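Local coordinates for protein Exo beta-1,2-glucooligosaccharide sophorohydrolase (non-reducing end) (Parabacteroides distasonis ATCC 8503, PDB 5Z06) that hydrolyses linear beta-1,2-glucan and beta-1,2-glucooligosaccharides of four or more units from the non-reducing end, releasing sophorose, at residues Ile342-Glu345 and Glu346-Arg350; Leu403-Arg406 and Gln407-Gln411. All coordinates share one frame; numbering follows the deposited sequence.

In the fold
Contact 1 is the start of helix 344-360, and contact 2 is the end of helix 392-408. Contact 1 comes first in the chain, and the two centres lie about 13 Å apart. They touch directly. R344 NH2 of contact 1 is 3.0 Å from Y408 O of contact 2, a probable hydrogen bond to a carbonyl at the helix end. V348 CG2 packs on F409 CE1 at 3.6 Å. One helix start is thus tied to another helix end on the same side of the chain's centre. Neither contact includes a ligand of the calcium ion, which is bound by E12, N13, T49, N52 and D175.

Contact 1. Residues Ile342-Glu345 and Glu346-Arg350; sequences ITRE and EGVQR
Two torsions bring T343 and E346 together. OG1 of T343 sits between its backbone N and carbonyl carbon (chi1 62°), facing the first turn of the helix. In E346, CG lies anti to the carbonyl carbon (chi1 -78°), and the extended chain runs back toward T343. The two side chains cross at about a right angle. T343 is the N-cap of helix 344-360. Its OG1 accepts from E346 N at 3.0 Å. In return, T343 N donates to E346 OE1 at 2.9 Å, with an N-H...O angle of 167°. This N-H reaches the anti side of the carboxylate, somewhat out of its plane. The pair is a capping box. The reciprocal bonds help to fix the rotation of both side chains.

The side chain of I342 lies beside the box. Its CB is 3.3 Å from E346 OE1, and CD1 is 4.0 Å from G347 N. I342 also packs on I333 and I337 of helix 323-338. The helical bonds begin with G347 N to T343 O at 3.0 Å. V348 N then donates to R344 O at 2.6 Å, and Q349 N donates to E345 O. V348 leans CG2 over R344 O at 3.3 Å. On the exposed side, E345 and Q349 run side by side, and both touch K415 of helix 414-428. The guanidinium of R344 leads away from this turn to a salt bridge with E416.

The box gives hydrogen-bond partners to two amides, T343 N and E346 N, at the start of the helix. The carboxylate of E346 also lies at the helix N-terminus, where the helix dipole would probably favour its negative charge.

Contact 2. Residues Leu403-Arg406 and Gln407-Gln411; sequences LTAR and QYFNQ
Q407 and R406 are neighbours in sequence, and their side chains meet at their polar ends. NH1 of R406 donates to Q407 OE1 at 3.2 Å, with a bent N-H...O angle of 140°. The oxygen lies out of the guanidinium plane, and the guanidinium and amide planes are 25° apart. Both chains bend at chi2. In Q407, CG lies beside the backbone N (chi1 -64°), which brings it back over the preceding turn, 3.3 Å from L403 O. OE1 also rests against R406 CD at 3.3 Å. Each side chain has a further partner: R406 NE makes a salt bridge with D424, and Q407 NE2 bonds S689 OG. With R406 cut back to an alanine, D424 would probably lose its charged mate and Q407 OE1 this donor, so the glutamine amide would be held less firmly.

A405 makes the contact on another side of the helix. Its CB packs on F409 CD2 at 4.2 Å. The ring of F409 slants past the end of the turn, with CD2 3.2 Å from A405 O. That same oxygen accepts from F409 N at 2.9 Å. Y408 CD2 lies over the centre of one face of the F409 ring.

F409 is the first residue to leave helical geometry and the centre of an inverse gamma turn. Its turn is closed by a weak bond from N410 N to Y408 O. A water donates to R406 O at 2.6 Å.

The end of helix 392-408 is packed among several helices. T404 and Y408 face helices 323-338 and 682-688, and Y408 OH bonds E338. F409 meets F351 of helix 344-360, while R406 reaches I423 of helix 414-428.

Contact 1. Residues Ile342-Glu345 and Glu346-Arg350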
loop_
_atom_site.group_PDB
_atom_site.type_symbol
_atom_site.label_atom_id
_atom_site.label_comp_id
_atom_site.label_asym_id
_atom_site.label_seq_id
_atom_site.Cartn_x
_atom_site.Cartn_y
_atom_site.Cartn_z
ATOM N N ILE A 342 6.275 8.671 -19.831
ATOM C CA ILE A 342 5.703 9.989 -20.070
ATOM C C ILE A 342 6.763 10.773 -20.783
ATOM O O ILE A 342 7.920 10.361 -20.815
ATOM C CB ILE A 342 5.313 10.714 -18.766
ATOM C CG1 ILE A 342 6.490 10.740 -17.783
ATOM C CG2 ILE A 342 4.108 10.018 -18.150
ATOM C CD1 ILE A 342 6.280 11.637 -16.584
ATOM N N THR A 343 6.368 11.909 -21.336
ATOM C CA THR A 343 7.325 12.797 -21.950
ATOM C C THR A 343 8.008 13.638 -20.884
ATOM O O THR A 343 7.489 13.805 -19.777
ATOM C CB THR A 343 6.674 13.735 -22.948
ATOM O OG1 THR A 343 5.720 14.563 -22.277
ATOM C CG2 THR A 343 6.021 12.947 -24.085
ATOM N N ARG A 344 9.179 14.148 -21.233
ATOM C CA ARG A 344 9.870 15.116 -20.416
ATOM C C ARG A 344 8.987 16.330 -20.123
ATOM O O ARG A 344 8.895 16.772 -18.977
ATOM C CB ARG A 344 11.168 15.554 -21.091
ATOM C CG ARG A 344 12.108 16.251 -20.134
ATOM C CD ARG A 344 13.259 16.896 -20.872
ATOM N NE ARG A 344 14.188 17.532 -19.946
ATOM C CZ ARG A 344 15.136 16.928 -19.234
ATOM N NH1 ARG A 344 15.344 15.605 -19.303
ATOM N NH2 ARG A 344 15.920 17.669 -18.454
ATOM N N GLU A 345 8.302 16.847 -21.133
ATOM C CA GLU A 345 7.430 18.007 -20.916
ATOM C C GLU A 345 6.326 17.733 -19.884
ATOM O O GLU A 345 6.046 18.586 -19.029
ATOM C CB GLU A 345 6.823 18.494 -22.243
ATOM C CG GLU A 345 6.121 19.849 -22.157
ATOM C CD GLU A 345 7.015 21.010 -21.652
ATOM O OE1 GLU A 345 8.263 20.909 -21.678
ATOM O OE2 GLU A 345 6.454 22.048 -21.233
ATOM N N GLU A 346 5.685 16.569 -19.990
ATOM C CA GLU A 346 4.729 16.123 -18.978
ATOM C C GLU A 346 5.409 16.161 -17.597
ATOM O O GLU A 346 4.870 16.728 -16.670
ATOM C CB GLU A 346 4.240 14.699 -19.245
ATOM C CG GLU A 346 3.178 14.550 -20.322
ATOM C CD GLU A 346 2.757 13.088 -20.497
ATOM O OE1 GLU A 346 3.543 12.266 -21.047
ATOM O OE2 GLU A 346 1.641 12.749 -20.051
ATOM N N GLY A 347 6.594 15.559 -17.510
ATOM C CA GLY A 347 7.399 15.536 -16.313
ATOM C C GLY A 347 7.699 16.919 -15.765
ATOM O O GLY A 347 7.533 17.187 -14.576
ATOM N N VAL A 348 8.126 17.796 -16.663
ATOM C CA VAL A 348 8.402 19.178 -16.336
ATOM C C VAL A 348 7.162 19.856 -15.770
ATOM O O VAL A 348 7.248 20.539 -14.743
ATOM C CB VAL A 348 8.990 19.938 -17.565
ATOM C CG1 VAL A 348 9.020 21.446 -17.332
ATOM C CG2 VAL A 348 10.407 19.450 -17.854
ATOM N N GLN A 349 6.009 19.644 -16.400
ATOM C CA GLN A 349 4.754 20.239 -15.903
ATOM C C GLN A 349 4.426 19.738 -14.512
ATOM O O GLN A 349 4.086 20.522 -13.630
ATOM C CB GLN A 349 3.567 19.973 -16.843
ATOM C CG GLN A 349 3.543 20.854 -18.083
ATOM C CD GLN A 349 3.862 22.311 -17.745
ATOM O OE1 GLN A 349 4.813 22.866 -18.278
ATOM N NE2 GLN A 349 3.100 22.915 -16.814
ATOM N N ARG A 350 4.553 18.429 -14.319
ATOM C CA ARG A 350 4.372 17.854 -12.998
ATOM C C ARG A 350 5.308 18.513 -11.963
ATOM O O ARG A 350 4.885 18.852 -10.878
ATOM C CB ARG A 350 4.592 16.348 -13.015
ATOM C CG ARG A 350 4.651 15.720 -11.624
ATOM C CD ARG A 350 3.374 15.938 -10.836
ATOM N NE ARG A 350 2.287 15.237 -11.481
ATOM C CZ ARG A 350 1.911 13.986 -11.225
ATOM N NH1 ARG A 350 2.504 13.261 -10.286
ATOM N NH2 ARG A 350 0.928 13.440 -11.941
#

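Contact 2. Residues Leu403-Arg406 and Gln407-Gln411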
loop_
_atom_site.group_PDB
_atom_site.type_symbol
_atom_site.label_atom_id
_atom_site.label_comp_id
_atom_site.label_asym_id
_atom_site.label_seq_id
_atom_site.Cartn_x
_atom_site.Cartn_y
_atom_site.Cartn_z
ATOM N N LEU A 403 16.671 16.627 -5.032
ATOM C CA LEU A 403 18.004 16.869 -5.548
ATOM C C LEU A 403 18.288 15.997 -6.754
ATOM O O LEU A 403 18.988 16.435 -7.673
ATOM C CB LEU A 403 19.066 16.641 -4.496
ATOM C CG LEU A 403 19.008 17.597 -3.304
ATOM C CD1 LEU A 403 20.254 17.360 -2.468
ATOM C CD2 LEU A 403 18.912 19.066 -3.668
ATOM N N THR A 404 17.729 14.785 -6.767
ATOM C CA THR A 404 17.806 13.934 -7.939
ATOM C C THR A 404 17.108 14.602 -9.111
ATOM O O THR A 404 17.681 14.747 -10.175
ATOM C CB THR A 404 17.193 12.563 -7.677
ATOM O OG1 THR A 404 17.892 11.954 -6.593
ATOM C CG2 THR A 404 17.286 11.681 -8.904
ATOM N N ALA A 405 15.881 15.032 -8.888
ATOM C CA ALA A 405 15.135 15.715 -9.913
ATOM C C ALA A 405 15.872 16.947 -10.401
ATOM O O ALA A 405 15.905 17.224 -11.597
ATOM C CB ALA A 405 13.763 16.119 -9.402
ATOM N N ARG A 406 16.462 17.684 -9.472
ATOM C CA ARG A 406 17.151 18.920 -9.806
ATOM C C ARG A 406 18.330 18.695 -10.747
ATOM O O ARG A 406 18.621 19.535 -11.581
ATOM C CB ARG A 406 17.605 19.607 -8.522
ATOM C CG ARG A 406 18.095 21.014 -8.687
ATOM C CD ARG A 406 19.591 21.029 -8.839
ATOM N NE ARG A 406 20.070 22.394 -8.946
ATOM C CZ ARG A 406 21.027 22.824 -9.767
ATOM N NH1 ARG A 406 21.638 22.020 -10.639
ATOM N NH2 ARG A 406 21.357 24.099 -9.732
ATOM N N GLN A 407 19.019 17.573 -10.585
ATOM C CA GLN A 407 20.085 17.198 -11.492
ATOM C C GLN A 407 19.550 16.710 -12.808
ATOM O O GLN A 407 20.200 16.877 -13.810
ATOM C CB GLN A 407 20.963 16.129 -10.855
ATOM C CG GLN A 407 21.671 16.639 -9.626
ATOM C CD GLN A 407 22.497 17.848 -9.960
ATOM O OE1 GLN A 407 22.039 18.965 -9.810
ATOM N NE2 GLN A 407 23.682 17.616 -10.501
ATOM N N TYR A 408 18.377 16.079 -12.791
ATOM C CA TYR A 408 17.744 15.605 -13.999
ATOM C C TYR A 408 17.297 16.744 -14.898
ATOM O O TYR A 408 17.581 16.714 -16.102
ATOM C CB TYR A 408 16.529 14.722 -13.692
ATOM C CG TYR A 408 15.985 14.049 -14.936
ATOM C CD1 TYR A 408 16.676 13.011 -15.542
ATOM C CD2 TYR A 408 14.807 14.458 -15.509
ATOM C CE1 TYR A 408 16.191 12.388 -16.683
ATOM C CE2 TYR A 408 14.312 13.834 -16.642
ATOM C CZ TYR A 408 15.016 12.803 -17.222
ATOM O OH TYR A 408 14.523 12.197 -18.358
ATOM N N PHE A 409 16.588 17.716 -14.320
ATOM C CA PHE A 409 15.994 18.806 -15.086
ATOM C C PHE A 409 17.021 19.915 -15.240
ATOM O O PHE A 409 16.914 20.978 -14.642
ATOM C CB PHE A 409 14.703 19.299 -14.436
ATOM C CG PHE A 409 13.605 18.281 -14.446
ATOM C CD1 PHE A 409 12.966 17.945 -15.645
ATOM C CD2 PHE A 409 13.193 17.649 -13.262
ATOM C CE1 PHE A 409 11.942 17.010 -15.655
ATOM C CE2 PHE A 409 12.185 16.706 -13.275
ATOM C CZ PHE A 409 11.570 16.374 -14.475
ATOM N N ASN A 410 18.008 19.635 -16.079
ATOM C CA ASN A 410 19.209 20.446 -16.227
ATOM C C ASN A 410 19.199 21.265 -17.517
ATOM O O ASN A 410 20.217 21.822 -17.893
ATOM C CB ASN A 410 20.420 19.519 -16.252
ATOM C CG ASN A 410 20.481 18.665 -17.512
ATOM O OD1 ASN A 410 19.471 18.393 -18.150
ATOM N ND2 ASN A 410 21.677 18.223 -17.857
ATOM N N GLN A 411 18.069 21.323 -18.200
ATOM C CA GLN A 411 18.019 22.024 -19.475
ATOM C C GLN A 411 17.947 23.526 -19.225
ATOM O O GLN A 411 17.378 23.974 -18.220
ATOM C CB GLN A 411 16.797 21.609 -20.281
ATOM C CG GLN A 411 16.712 20.131 -20.571
ATOM C CD GLN A 411 16.916 19.846 -22.008
ATOM O OE1 GLN A 411 17.967 20.160 -22.569
ATOM N NE2 GLN A 411 15.907 19.264 -22.633
HETATM O O HOH W 1 20.472 20.242 -13.241
#